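Local coordinates for type IV pilus biogenesis protein PilB (Streptococcus sanguinis, PDB 7B7P) that serves as a bimodular minor pilin of type IV pili with a direct role in adhesion, probably through its magnesium-binding von Willebrand factor A-like module, at residues V280-G285 and N366-S371. Numbering follows the deposited sequence.
Sequences VLLTDG and NVIGFS
Leu282 holds CG anti to its backbone N (chi1 -173°), which sets CG beside the carbonyl carbon, and from there CD1 meets Ile368 and Phe370. Ile368 turns CG2 anti to its own N and CG1 beside it (chi1 -57°). Its two branches therefore part: Ile368 CG2 meets Leu282 CD1 at 4.1 Å, and Ile368 CD1, at the end of the CG1 branch, reaches Val280 CG1 at 4.0 Å. Leu282 CD1 also lies 4.0 Å from Phe370 CB, while the Phe370 ring leads away toward helix 191-209 and Leu405 of helix 402-424. On the other face of the sheet Leu281 and Val367 lie side by side and point the same way, with Leu281 CD2 and Val367 CG1 4.2 Å apart.

The backbones are neighbouring parallel strands in regular register. Leu281 bonds the neighbouring strand through both its N and its O: N gives a hydrogen bond to Asn366 O (2.7 Å), and O accepts from Ile368 N (2.8 Å). Thr283 repeats the pattern, with its N bonded to Ile368 O and its O to Phe370 N. Strand 162-169 pairs with the other edge of strand 276-283, so this strand is interior to the sheet.

The strand ends at Thr283, and Asp284 begins the loop after it. Asp284 CB lies 3.2 Å from Phe370 O. Asp284 OD2 bonds to Ser173 OG and forms a salt bridge with Arg191. Asp284 and Ser173 are magnesium-binding residues. Parallel central strands between helices, with strand-end loops that carry the metal site, are typical of the von Willebrand factor A fold and its metal ion-dependent adhesion site (MIDAS).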
loop_
_atom_site.group_PDB
_atom_site.type_symbol
_atom_site.label_atom_id
_atom_site.label_comp_id
_atom_site.label_asym_id
_atom_site.label_seq_id
_atom_site.Cartn_x
_atom_site.Cartn_y
_atom_site.Cartn_z
ATOM N N VAL A 280 -9.817 0.179 1.113
ATOM C CA VAL A 280 -9.982 -0.550 -0.137
ATOM C C VAL A 280 -11.416 -0.340 -0.550
ATOM O O VAL A 280 -12.336 -0.875 0.076
ATOM C CB VAL A 280 -9.653 -2.046 -0.008
ATOM C CG1 VAL A 280 -10.022 -2.783 -1.291
ATOM C CG2 VAL A 280 -8.189 -2.203 0.306
ATOM N N LEU A 281 -11.612 0.460 -1.578
ATOM C CA LEU A 281 -12.937 0.862 -2.000
ATOM C C LEU A 281 -13.242 0.175 -3.318
ATOM O O LEU A 281 -12.471 0.297 -4.265
ATOM C CB LEU A 281 -13.012 2.382 -2.151
ATOM C CG LEU A 281 -14.434 2.906 -2.321
ATOM C CD1 LEU A 281 -14.535 4.292 -1.723
ATOM C CD2 LEU A 281 -14.790 2.940 -3.780
ATOM N N LEU A 282 -14.369 -0.519 -3.380
ATOM C CA LEU A 282 -14.788 -1.236 -4.573
ATOM C C LEU A 282 -16.096 -0.643 -5.066
ATOM O O LEU A 282 -17.044 -0.536 -4.297
ATOM C CB LEU A 282 -14.958 -2.735 -4.287
ATOM C CG LEU A 282 -15.230 -3.512 -5.570
ATOM C CD1 LEU A 282 -14.460 -4.853 -5.591
ATOM C CD2 LEU A 282 -16.718 -3.729 -5.755
ATOM N N THR A 283 -16.156 -0.280 -6.343
ATOM C CA THR A 283 -17.387 0.242 -6.909
ATOM C C THR A 283 -17.567 -0.298 -8.320
ATOM O O THR A 283 -16.592 -0.604 -9.015
ATOM C CB THR A 283 -17.419 1.799 -6.890
ATOM O OG1 THR A 283 -18.673 2.268 -7.398
ATOM C CG2 THR A 283 -16.298 2.398 -7.697
ATOM N N ASP A 284 -18.835 -0.428 -8.725
ATOM C CA ASP A 284 -19.205 -1.011 -10.009
ATOM C C ASP A 284 -20.044 -0.063 -10.861
ATOM O O ASP A 284 -20.682 -0.506 -11.820
ATOM C CB ASP A 284 -19.964 -2.326 -9.797
ATOM C CG ASP A 284 -21.468 -2.113 -9.523
ATOM O OD1 ASP A 284 -21.817 -1.101 -8.878
ATOM O OD2 ASP A 284 -22.299 -2.954 -9.948
ATOM N N GLY A 285 -20.073 1.226 -10.536
ATOM C CA GLY A 285 -20.983 2.103 -11.248
ATOM C C GLY A 285 -20.556 3.552 -11.186
ATOM O O GLY A 285 -19.696 3.953 -10.399
ATOM N N ASN A 366 -6.974 2.508 -2.054
ATOM C CA ASN A 366 -7.089 1.707 -3.265
ATOM C C ASN A 366 -8.540 1.730 -3.729
ATOM O O ASN A 366 -9.454 1.462 -2.942
ATOM C CB ASN A 366 -6.643 0.258 -3.021
ATOM C CG ASN A 366 -5.123 0.111 -2.916
ATOM O OD1 ASN A 366 -4.444 -0.125 -3.914
ATOM N ND2 ASN A 366 -4.598 0.228 -1.709
ATOM N N VAL A 367 -8.748 2.076 -4.993
ATOM C CA VAL A 367 -10.064 2.038 -5.614
ATOM C C VAL A 367 -10.067 0.983 -6.711
ATOM O O VAL A 367 -9.179 0.965 -7.575
ATOM C CB VAL A 367 -10.454 3.414 -6.170
ATOM C CG1 VAL A 367 -11.881 3.383 -6.725
ATOM C CG2 VAL A 367 -10.311 4.446 -5.078
ATOM N N ILE A 368 -11.077 0.127 -6.688
ATOM C CA ILE A 368 -11.236 -0.948 -7.650
ATOM C C ILE A 368 -12.522 -0.699 -8.413
ATOM O O ILE A 368 -13.619 -0.797 -7.839
ATOM C CB ILE A 368 -11.262 -2.321 -6.973
ATOM C CG1 ILE A 368 -9.997 -2.539 -6.146
ATOM C CG2 ILE A 368 -11.418 -3.428 -8.006
ATOM C CD1 ILE A 368 -10.130 -3.727 -5.200
ATOM N N GLY A 369 -12.392 -0.375 -9.704
ATOM C CA GLY A 369 -13.497 -0.478 -10.648
ATOM C C GLY A 369 -13.766 -1.925 -11.051
ATOM O O GLY A 369 -12.950 -2.565 -11.719
ATOM N N PHE A 370 -14.911 -2.459 -10.649
ATOM C CA PHE A 370 -15.238 -3.863 -10.840
ATOM C C PHE A 370 -16.493 -3.966 -11.718
ATOM O O PHE A 370 -17.624 -4.009 -11.229
ATOM C CB PHE A 370 -15.406 -4.536 -9.479
ATOM C CG PHE A 370 -15.740 -6.009 -9.559
ATOM C CD1 PHE A 370 -14.893 -6.891 -10.215
ATOM C CD2 PHE A 370 -16.890 -6.502 -8.970
ATOM C CE1 PHE A 370 -15.187 -8.246 -10.295
ATOM C CE2 PHE A 370 -17.201 -7.863 -9.041
ATOM C CZ PHE A 370 -16.337 -8.741 -9.709
ATOM N N SER A 371 -16.285 -4.001 -13.032
ATOM C CA SER A 371 -17.378 -4.176 -13.976
ATOM C C SER A 371 -16.804 -4.616 -15.312
ATOM O O SER A 371 -15.725 -4.169 -15.701
ATOM C CB SER A 371 -18.183 -2.887 -14.165
ATOM O OG SER A 371 -19.282 -3.102 -15.042
#